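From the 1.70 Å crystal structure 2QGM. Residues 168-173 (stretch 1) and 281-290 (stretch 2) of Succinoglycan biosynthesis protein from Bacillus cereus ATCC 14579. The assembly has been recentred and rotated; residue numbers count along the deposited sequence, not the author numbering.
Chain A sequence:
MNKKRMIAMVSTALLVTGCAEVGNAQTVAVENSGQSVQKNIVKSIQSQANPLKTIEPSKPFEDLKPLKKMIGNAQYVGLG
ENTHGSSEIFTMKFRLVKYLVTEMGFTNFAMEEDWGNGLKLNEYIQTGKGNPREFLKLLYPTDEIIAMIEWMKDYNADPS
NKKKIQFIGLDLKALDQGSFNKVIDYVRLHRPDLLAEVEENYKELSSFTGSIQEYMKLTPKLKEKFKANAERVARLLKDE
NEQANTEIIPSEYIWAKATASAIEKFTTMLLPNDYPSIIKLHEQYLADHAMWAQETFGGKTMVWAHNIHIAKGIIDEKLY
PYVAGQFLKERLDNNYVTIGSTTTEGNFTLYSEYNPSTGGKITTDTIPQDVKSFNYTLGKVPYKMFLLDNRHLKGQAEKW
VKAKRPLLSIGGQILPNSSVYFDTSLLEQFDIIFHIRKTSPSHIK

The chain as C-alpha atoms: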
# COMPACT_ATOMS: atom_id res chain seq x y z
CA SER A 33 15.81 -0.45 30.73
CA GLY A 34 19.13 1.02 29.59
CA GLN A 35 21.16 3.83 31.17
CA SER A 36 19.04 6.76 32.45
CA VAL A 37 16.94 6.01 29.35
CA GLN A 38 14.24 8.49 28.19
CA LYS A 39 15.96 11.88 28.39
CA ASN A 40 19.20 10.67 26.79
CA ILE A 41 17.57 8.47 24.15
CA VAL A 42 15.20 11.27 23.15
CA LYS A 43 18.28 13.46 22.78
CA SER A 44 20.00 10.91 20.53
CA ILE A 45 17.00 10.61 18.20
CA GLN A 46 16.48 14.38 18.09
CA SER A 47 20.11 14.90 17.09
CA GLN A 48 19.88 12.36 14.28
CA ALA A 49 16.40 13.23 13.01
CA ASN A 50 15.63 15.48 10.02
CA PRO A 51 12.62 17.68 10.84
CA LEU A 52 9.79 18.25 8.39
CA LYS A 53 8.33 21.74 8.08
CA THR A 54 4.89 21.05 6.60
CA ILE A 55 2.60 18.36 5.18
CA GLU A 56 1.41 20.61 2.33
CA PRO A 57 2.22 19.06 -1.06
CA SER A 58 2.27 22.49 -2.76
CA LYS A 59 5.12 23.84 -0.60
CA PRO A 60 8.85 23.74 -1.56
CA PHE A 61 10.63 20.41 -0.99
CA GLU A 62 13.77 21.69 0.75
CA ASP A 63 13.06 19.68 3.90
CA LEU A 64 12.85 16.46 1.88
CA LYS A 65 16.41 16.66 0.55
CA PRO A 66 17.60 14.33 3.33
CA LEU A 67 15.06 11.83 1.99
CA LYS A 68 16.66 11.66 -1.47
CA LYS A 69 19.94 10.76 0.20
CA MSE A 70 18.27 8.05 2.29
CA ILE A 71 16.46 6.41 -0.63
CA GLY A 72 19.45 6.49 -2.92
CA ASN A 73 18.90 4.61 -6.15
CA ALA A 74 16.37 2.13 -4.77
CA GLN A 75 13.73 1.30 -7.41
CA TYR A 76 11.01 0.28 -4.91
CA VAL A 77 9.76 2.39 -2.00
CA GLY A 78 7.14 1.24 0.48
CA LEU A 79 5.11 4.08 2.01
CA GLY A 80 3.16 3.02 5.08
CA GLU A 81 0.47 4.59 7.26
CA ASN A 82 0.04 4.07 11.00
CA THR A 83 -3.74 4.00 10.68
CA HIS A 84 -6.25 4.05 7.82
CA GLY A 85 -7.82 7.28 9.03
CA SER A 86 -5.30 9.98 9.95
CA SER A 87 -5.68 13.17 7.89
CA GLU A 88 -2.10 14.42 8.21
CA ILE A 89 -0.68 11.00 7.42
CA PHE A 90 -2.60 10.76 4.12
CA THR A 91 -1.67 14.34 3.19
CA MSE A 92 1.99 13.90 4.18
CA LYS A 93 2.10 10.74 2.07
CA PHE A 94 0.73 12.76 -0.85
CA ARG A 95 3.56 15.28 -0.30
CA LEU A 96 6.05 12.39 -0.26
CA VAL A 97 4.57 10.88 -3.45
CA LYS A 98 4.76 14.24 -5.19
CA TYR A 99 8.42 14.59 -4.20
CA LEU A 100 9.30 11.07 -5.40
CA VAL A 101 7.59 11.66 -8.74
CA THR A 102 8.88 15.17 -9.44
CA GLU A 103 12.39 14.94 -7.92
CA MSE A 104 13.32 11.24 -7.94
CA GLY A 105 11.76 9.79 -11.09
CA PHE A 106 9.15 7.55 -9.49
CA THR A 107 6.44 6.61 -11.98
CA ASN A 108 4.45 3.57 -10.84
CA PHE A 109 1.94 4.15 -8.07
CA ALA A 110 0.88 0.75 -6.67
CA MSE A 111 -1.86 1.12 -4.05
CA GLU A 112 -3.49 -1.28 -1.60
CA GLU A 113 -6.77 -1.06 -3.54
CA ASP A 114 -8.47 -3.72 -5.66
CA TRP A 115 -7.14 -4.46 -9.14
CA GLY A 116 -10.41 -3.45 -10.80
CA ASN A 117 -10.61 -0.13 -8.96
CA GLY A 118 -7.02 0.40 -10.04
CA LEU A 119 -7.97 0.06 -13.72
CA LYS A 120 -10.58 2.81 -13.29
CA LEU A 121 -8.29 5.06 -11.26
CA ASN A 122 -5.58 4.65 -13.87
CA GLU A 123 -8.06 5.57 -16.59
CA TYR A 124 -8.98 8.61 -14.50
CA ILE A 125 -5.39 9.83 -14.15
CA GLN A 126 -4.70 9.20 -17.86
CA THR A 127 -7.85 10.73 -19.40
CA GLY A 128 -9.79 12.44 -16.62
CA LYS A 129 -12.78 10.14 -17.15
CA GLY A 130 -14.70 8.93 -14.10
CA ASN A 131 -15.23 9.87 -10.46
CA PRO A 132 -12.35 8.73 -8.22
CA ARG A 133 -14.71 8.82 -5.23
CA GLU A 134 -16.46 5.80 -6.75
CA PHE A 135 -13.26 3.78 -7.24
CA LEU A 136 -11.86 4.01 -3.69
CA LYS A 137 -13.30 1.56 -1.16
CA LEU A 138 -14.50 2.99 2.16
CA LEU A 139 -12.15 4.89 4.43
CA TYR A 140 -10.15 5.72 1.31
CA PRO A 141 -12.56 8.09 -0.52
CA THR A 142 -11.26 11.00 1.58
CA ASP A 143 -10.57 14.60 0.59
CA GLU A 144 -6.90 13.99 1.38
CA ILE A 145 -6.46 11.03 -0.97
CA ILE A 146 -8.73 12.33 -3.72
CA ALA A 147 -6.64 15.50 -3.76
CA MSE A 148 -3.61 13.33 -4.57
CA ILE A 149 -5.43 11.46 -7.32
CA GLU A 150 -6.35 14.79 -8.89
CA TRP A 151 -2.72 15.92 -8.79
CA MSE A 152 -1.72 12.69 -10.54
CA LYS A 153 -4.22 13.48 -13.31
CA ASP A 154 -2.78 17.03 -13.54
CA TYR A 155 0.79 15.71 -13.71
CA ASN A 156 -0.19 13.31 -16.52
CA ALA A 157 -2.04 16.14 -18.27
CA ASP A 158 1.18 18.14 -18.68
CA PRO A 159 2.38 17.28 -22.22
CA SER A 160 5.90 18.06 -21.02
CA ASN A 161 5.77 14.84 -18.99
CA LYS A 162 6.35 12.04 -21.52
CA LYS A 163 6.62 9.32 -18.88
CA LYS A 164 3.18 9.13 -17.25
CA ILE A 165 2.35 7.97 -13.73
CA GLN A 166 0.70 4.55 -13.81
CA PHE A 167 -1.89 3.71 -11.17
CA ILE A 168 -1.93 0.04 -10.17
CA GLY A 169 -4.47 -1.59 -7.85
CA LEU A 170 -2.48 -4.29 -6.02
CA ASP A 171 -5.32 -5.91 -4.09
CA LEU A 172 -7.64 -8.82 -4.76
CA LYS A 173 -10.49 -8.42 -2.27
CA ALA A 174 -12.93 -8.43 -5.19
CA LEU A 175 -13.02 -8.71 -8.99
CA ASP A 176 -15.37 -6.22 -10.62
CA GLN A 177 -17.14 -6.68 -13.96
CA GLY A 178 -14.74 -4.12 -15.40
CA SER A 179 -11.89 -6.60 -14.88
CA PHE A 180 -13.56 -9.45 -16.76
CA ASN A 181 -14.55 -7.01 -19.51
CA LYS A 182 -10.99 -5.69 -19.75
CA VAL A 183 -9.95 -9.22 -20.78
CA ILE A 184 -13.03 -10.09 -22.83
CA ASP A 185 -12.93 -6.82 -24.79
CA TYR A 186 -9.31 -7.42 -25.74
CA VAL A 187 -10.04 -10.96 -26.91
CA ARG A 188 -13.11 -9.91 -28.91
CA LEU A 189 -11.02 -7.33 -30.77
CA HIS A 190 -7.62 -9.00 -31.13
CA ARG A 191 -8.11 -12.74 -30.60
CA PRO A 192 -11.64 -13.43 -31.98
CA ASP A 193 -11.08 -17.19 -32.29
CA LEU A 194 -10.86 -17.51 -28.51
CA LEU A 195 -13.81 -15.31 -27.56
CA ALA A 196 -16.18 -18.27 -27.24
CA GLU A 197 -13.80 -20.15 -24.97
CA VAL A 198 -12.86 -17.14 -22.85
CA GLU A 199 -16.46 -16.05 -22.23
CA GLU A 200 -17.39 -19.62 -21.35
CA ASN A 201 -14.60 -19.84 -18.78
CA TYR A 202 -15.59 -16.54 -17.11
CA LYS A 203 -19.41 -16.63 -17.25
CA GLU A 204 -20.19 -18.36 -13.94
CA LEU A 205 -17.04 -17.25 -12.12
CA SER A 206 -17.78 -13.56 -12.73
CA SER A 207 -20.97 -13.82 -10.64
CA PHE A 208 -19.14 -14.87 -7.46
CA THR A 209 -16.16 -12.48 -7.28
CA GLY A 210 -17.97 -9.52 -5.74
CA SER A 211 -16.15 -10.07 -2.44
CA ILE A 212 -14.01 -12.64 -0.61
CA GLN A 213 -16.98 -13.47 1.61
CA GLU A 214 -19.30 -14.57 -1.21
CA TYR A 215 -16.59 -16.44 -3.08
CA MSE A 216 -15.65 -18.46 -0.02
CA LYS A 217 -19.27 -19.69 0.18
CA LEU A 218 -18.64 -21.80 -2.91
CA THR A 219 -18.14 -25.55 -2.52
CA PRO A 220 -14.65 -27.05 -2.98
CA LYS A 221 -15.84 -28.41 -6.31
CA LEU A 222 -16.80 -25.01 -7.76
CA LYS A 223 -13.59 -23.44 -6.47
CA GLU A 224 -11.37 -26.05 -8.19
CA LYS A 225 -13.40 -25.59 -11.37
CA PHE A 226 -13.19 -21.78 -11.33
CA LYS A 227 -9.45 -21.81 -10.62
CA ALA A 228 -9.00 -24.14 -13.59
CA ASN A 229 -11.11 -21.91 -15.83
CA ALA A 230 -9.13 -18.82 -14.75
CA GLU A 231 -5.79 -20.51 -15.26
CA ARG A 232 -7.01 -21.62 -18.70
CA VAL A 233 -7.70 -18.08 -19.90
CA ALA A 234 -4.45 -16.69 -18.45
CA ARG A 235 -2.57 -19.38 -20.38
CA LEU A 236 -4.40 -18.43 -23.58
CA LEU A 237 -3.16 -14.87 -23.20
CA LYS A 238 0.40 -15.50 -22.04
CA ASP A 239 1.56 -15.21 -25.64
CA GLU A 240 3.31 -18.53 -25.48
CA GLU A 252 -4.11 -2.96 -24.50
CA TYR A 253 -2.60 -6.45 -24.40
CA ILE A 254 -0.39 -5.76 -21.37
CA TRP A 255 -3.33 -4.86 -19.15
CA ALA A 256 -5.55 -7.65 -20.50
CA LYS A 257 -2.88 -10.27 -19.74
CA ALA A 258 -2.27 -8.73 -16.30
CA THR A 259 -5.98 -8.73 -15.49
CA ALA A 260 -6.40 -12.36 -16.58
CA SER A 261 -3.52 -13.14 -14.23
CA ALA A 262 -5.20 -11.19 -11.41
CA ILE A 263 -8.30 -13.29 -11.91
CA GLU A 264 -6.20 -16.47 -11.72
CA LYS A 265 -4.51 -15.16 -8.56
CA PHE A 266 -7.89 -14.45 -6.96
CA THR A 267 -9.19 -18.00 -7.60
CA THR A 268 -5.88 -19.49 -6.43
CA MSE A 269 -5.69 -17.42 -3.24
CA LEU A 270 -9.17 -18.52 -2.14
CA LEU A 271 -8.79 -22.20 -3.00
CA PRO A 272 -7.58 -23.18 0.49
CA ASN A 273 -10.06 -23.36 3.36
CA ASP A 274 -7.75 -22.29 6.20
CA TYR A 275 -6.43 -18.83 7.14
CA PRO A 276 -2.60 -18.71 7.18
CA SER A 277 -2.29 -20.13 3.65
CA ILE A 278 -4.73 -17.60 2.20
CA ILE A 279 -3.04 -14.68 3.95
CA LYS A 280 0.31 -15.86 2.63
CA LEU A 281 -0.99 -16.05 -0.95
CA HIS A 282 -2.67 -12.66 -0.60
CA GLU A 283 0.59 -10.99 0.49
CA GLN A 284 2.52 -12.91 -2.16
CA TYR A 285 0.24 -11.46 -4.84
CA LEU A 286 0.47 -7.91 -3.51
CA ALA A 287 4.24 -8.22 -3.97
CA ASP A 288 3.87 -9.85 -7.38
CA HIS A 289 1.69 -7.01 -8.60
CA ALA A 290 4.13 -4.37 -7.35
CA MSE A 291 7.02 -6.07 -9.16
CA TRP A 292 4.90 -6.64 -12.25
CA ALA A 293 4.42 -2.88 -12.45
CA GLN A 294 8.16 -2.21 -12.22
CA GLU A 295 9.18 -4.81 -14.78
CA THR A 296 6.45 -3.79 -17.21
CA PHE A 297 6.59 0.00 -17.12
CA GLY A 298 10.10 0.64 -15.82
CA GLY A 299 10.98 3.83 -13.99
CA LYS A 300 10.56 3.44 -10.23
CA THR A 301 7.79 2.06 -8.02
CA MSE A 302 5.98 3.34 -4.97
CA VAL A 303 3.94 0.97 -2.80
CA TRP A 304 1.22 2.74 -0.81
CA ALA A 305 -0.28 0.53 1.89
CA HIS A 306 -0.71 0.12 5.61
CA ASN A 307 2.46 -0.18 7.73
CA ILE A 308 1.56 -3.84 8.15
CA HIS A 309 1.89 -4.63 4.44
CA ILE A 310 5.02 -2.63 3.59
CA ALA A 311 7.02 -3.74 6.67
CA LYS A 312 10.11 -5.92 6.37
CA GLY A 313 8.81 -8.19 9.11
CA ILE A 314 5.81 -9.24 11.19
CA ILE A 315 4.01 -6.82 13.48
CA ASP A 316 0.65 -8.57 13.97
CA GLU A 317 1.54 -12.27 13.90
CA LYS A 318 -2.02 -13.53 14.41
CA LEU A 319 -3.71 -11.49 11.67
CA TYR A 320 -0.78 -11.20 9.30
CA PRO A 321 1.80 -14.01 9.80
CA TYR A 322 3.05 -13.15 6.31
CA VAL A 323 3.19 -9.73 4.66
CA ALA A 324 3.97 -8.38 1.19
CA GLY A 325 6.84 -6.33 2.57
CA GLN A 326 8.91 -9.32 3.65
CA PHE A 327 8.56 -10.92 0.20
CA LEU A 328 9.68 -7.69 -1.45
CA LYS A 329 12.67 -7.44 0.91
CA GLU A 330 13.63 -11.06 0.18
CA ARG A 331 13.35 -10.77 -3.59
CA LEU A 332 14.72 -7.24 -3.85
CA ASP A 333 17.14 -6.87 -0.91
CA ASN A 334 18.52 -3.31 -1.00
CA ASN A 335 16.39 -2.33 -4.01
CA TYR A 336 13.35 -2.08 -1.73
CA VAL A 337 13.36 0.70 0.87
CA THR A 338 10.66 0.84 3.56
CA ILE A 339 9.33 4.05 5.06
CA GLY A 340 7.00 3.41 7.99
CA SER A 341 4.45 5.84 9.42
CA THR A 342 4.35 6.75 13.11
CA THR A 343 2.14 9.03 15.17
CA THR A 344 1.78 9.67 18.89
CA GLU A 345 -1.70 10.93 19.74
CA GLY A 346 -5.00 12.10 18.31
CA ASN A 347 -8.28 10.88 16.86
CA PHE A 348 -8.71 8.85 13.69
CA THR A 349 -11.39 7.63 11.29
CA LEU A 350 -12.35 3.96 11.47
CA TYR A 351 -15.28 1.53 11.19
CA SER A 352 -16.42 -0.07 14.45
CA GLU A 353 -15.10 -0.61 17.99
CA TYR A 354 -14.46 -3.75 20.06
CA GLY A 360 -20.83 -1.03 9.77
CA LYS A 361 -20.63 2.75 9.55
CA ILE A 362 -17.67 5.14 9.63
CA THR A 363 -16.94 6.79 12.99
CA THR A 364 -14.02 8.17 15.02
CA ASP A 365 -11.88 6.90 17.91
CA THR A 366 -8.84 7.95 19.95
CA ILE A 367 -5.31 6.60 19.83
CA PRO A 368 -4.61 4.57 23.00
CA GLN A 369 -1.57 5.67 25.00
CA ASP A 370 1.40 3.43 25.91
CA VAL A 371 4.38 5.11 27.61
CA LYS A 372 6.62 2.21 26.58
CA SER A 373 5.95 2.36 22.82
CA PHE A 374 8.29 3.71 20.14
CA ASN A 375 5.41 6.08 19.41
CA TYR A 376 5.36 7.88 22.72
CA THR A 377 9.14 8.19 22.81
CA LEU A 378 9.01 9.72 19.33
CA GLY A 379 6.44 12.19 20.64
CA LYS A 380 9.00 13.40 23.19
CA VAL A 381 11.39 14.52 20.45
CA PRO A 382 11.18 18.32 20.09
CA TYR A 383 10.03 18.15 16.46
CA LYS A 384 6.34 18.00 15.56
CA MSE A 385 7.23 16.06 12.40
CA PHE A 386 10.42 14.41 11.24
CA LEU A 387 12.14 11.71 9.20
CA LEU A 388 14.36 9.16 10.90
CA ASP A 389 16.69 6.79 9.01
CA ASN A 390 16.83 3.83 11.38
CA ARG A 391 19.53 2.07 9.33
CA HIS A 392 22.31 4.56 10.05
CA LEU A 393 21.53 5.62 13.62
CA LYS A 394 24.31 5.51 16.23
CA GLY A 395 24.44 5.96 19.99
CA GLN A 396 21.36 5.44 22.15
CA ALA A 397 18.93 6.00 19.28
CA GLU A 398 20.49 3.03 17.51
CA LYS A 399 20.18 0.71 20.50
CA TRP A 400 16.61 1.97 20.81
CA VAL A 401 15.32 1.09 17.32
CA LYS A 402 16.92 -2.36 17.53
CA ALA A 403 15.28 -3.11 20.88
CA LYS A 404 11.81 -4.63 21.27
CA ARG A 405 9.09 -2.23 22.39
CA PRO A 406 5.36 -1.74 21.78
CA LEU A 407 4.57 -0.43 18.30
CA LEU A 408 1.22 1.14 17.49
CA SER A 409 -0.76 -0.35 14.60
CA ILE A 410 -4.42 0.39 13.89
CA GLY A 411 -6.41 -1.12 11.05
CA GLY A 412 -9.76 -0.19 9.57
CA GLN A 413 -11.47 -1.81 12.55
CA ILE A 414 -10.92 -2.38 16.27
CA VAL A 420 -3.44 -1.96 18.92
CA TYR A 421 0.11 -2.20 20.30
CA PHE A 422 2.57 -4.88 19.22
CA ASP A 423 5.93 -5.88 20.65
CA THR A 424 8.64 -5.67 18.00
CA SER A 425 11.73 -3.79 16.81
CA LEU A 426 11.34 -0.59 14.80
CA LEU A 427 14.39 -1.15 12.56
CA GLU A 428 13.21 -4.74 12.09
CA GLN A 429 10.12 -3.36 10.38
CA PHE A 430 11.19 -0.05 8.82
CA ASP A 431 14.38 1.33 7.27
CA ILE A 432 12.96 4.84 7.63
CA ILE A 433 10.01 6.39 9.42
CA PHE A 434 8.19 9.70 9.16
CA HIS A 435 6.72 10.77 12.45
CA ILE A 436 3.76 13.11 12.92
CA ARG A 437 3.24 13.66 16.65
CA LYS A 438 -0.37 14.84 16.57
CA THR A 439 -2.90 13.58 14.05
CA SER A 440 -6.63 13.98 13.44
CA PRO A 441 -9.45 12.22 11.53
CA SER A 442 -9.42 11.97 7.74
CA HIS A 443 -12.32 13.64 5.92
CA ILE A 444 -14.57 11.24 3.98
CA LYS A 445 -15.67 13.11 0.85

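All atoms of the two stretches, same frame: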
# COMPACT_ATOMS: atom_id res chain seq x y z
N ILE A 168 -1.73 1.48 -10.22
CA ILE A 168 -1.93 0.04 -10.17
C ILE A 168 -2.66 -0.35 -8.88
O ILE A 168 -2.25 0.05 -7.79
CB ILE A 168 -0.58 -0.74 -10.19
CG1 ILE A 168 0.23 -0.38 -11.43
CG2 ILE A 168 -0.83 -2.23 -10.11
CD1 ILE A 168 1.22 0.73 -11.20
N GLY A 169 -3.74 -1.12 -9.01
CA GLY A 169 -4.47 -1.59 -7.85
C GLY A 169 -3.91 -2.96 -7.51
O GLY A 169 -4.15 -3.93 -8.24
N LEU A 170 -3.14 -3.04 -6.43
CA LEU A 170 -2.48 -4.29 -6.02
C LEU A 170 -3.37 -5.39 -5.46
O LEU A 170 -3.07 -6.57 -5.64
CB LEU A 170 -1.43 -3.99 -4.95
CG LEU A 170 -0.30 -3.01 -5.23
CD1 LEU A 170 0.43 -2.74 -3.92
CD2 LEU A 170 0.64 -3.57 -6.27
N ASP A 171 -4.43 -4.99 -4.78
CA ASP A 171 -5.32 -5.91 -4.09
C ASP A 171 -6.27 -6.79 -4.89
O ASP A 171 -6.58 -6.53 -6.06
CB ASP A 171 -6.12 -5.17 -3.02
CG ASP A 171 -6.04 -5.83 -1.65
OD1 ASP A 171 -5.94 -7.07 -1.59
OD2 ASP A 171 -6.07 -5.11 -0.63
N LEU A 172 -6.74 -7.82 -4.20
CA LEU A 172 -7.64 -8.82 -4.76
C LEU A 172 -8.78 -9.16 -3.80
O LEU A 172 -9.10 -10.33 -3.61
CB LEU A 172 -6.85 -10.10 -5.06
CG LEU A 172 -5.76 -10.06 -6.14
CD1 LEU A 172 -4.98 -11.37 -6.17
CD2 LEU A 172 -6.42 -9.81 -7.49
N LYS A 173 -9.39 -8.15 -3.19
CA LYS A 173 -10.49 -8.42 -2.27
C LYS A 173 -11.81 -8.56 -3.01
O LYS A 173 -12.83 -8.91 -2.42
CB LYS A 173 -10.58 -7.32 -1.21
CG LYS A 173 -9.31 -7.21 -0.38
CD LYS A 173 -9.49 -6.27 0.79
CE LYS A 173 -9.79 -4.87 0.32
NZ LYS A 173 -9.81 -3.92 1.47
N LEU A 281 -0.80 -16.24 0.49
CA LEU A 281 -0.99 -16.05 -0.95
C LEU A 281 -1.37 -14.60 -1.23
O LEU A 281 -0.87 -13.99 -2.17
CB LEU A 281 -2.06 -17.00 -1.49
CG LEU A 281 -1.65 -18.47 -1.63
CD1 LEU A 281 -2.89 -19.32 -1.87
CD2 LEU A 281 -0.64 -18.65 -2.76
N HIS A 282 -2.26 -14.04 -0.41
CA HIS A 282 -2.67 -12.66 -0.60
C HIS A 282 -1.47 -11.71 -0.60
O HIS A 282 -1.35 -10.85 -1.48
CB HIS A 282 -3.66 -12.25 0.49
CG HIS A 282 -4.06 -10.80 0.42
ND1 HIS A 282 -3.42 -9.83 1.15
CD2 HIS A 282 -5.01 -10.18 -0.30
CE1 HIS A 282 -3.97 -8.65 0.88
NE2 HIS A 282 -4.94 -8.84 -0.00
N GLU A 283 -0.59 -11.86 0.39
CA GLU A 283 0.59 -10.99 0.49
C GLU A 283 1.56 -11.25 -0.66
O GLU A 283 2.18 -10.32 -1.19
CB GLU A 283 1.29 -11.20 1.84
CG GLU A 283 0.42 -10.87 3.06
CD GLU A 283 -0.17 -9.46 3.01
OE1 GLU A 283 0.60 -8.47 3.04
OE2 GLU A 283 -1.41 -9.34 2.94
N GLN A 284 1.67 -12.51 -1.05
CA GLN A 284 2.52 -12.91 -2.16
C GLN A 284 2.08 -12.14 -3.41
O GLN A 284 2.90 -11.54 -4.11
CB GLN A 284 2.35 -14.42 -2.36
CG GLN A 284 3.41 -15.13 -3.17
CD GLN A 284 3.29 -16.63 -2.98
OE1 GLN A 284 3.33 -17.12 -1.85
NE2 GLN A 284 3.13 -17.37 -4.08
N TYR A 285 0.78 -12.14 -3.68
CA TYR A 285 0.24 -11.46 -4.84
C TYR A 285 0.36 -9.94 -4.78
O TYR A 285 0.53 -9.29 -5.82
CB TYR A 285 -1.22 -11.88 -5.06
CG TYR A 285 -1.34 -13.37 -5.35
CD1 TYR A 285 -0.29 -14.06 -5.95
CD2 TYR A 285 -2.50 -14.07 -5.05
CE1 TYR A 285 -0.39 -15.42 -6.25
CE2 TYR A 285 -2.61 -15.43 -5.34
CZ TYR A 285 -1.56 -16.10 -5.94
OH TYR A 285 -1.66 -17.44 -6.25
N LEU A 286 0.30 -9.36 -3.59
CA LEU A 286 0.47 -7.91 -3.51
C LEU A 286 1.87 -7.60 -4.04
O LEU A 286 2.06 -6.70 -4.85
CB LEU A 286 0.38 -7.42 -2.07
CG LEU A 286 -1.01 -7.38 -1.43
CD1 LEU A 286 -0.89 -6.84 -0.01
CD2 LEU A 286 -1.95 -6.49 -2.26
N ALA A 287 2.85 -8.37 -3.56
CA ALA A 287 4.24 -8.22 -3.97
C ALA A 287 4.40 -8.47 -5.46
O ALA A 287 5.10 -7.72 -6.15
CB ALA A 287 5.13 -9.16 -3.18
N ASP A 288 3.77 -9.53 -5.96
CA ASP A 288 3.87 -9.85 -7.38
C ASP A 288 3.37 -8.68 -8.22
O ASP A 288 4.01 -8.29 -9.19
CB ASP A 288 3.04 -11.09 -7.72
CG ASP A 288 3.62 -12.37 -7.16
OD1 ASP A 288 4.83 -12.40 -6.81
OD2 ASP A 288 2.86 -13.36 -7.09
N HIS A 289 2.23 -8.13 -7.84
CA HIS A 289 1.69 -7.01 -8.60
C HIS A 289 2.61 -5.80 -8.59
O HIS A 289 2.78 -5.14 -9.62
CB HIS A 289 0.30 -6.64 -8.09
CG HIS A 289 -0.78 -7.56 -8.60
ND1 HIS A 289 -1.99 -7.71 -7.96
CD2 HIS A 289 -0.82 -8.35 -9.69
CE1 HIS A 289 -2.74 -8.56 -8.64
NE2 HIS A 289 -2.06 -8.97 -9.70
N ALA A 290 3.22 -5.51 -7.44
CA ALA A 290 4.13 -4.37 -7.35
C ALA A 290 5.32 -4.55 -8.29
O ALA A 290 5.73 -3.62 -8.99
CB ALA A 290 4.61 -4.21 -5.93

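The end of a strand, 168-171, lies against helix 281-290 with the two running nearly antiparallel, at 162°, and their axes approaching to 7.4 Å. The register follows from that direction: Leu170 sits beside Leu286, and Leu172, two residues on, lies nearest His282, one helical turn back.

Ile168 points toward the helix but stays short of contact. Gly169 contributes little either, and the helix comes into play at Leu170, the residue most covered by the partner stretch. Its backbone and side chain do different work. Leu170 O accepts a hydrogen bond from His289 ND1 at 2.8 Å, nearly linear at 169°, so a helix side chain satisfies a polar backbone atom in a buried setting. The side chain, in the mt rotamer, starts out sideways and brings its end closer: Leu170 CD2 lies 3.6 Å from His289 CB and 4.0 Å from Ala290 CB. Nearer the root of the side chain, Leu170 CB packs on Leu286 CD2 at 3.7 Å. Leu170 CD2 also lies 3.4 Å from Ala290 N, so the methyl rests close to the helix backbone.

Asp171 supplies the second polar link. Asp171 OD1 accepts from His282 NE2 at 2.6 Å, along the edge of the ring, and also from its own neighbour, Leu172 N, at 2.8 Å. One oxygen thus ties the turn after the strand to the helix. On the far side of the imidazole, His282 ND1 donates to Glu283 OE2 at 2.7 Å, so the ring bridges two carboxylates and its orientation is fixed from both nitrogens.

Leu172, pointing toward the helix, closes the contact with apolar packing: Leu172 CD1 lies 3.8 Å from Tyr285 CD2, and the side chain also meets the edge of the His289 ring, with Leu172 CD2 4.1 Å from His289 CE1. Lys173 is exposed and makes no contact.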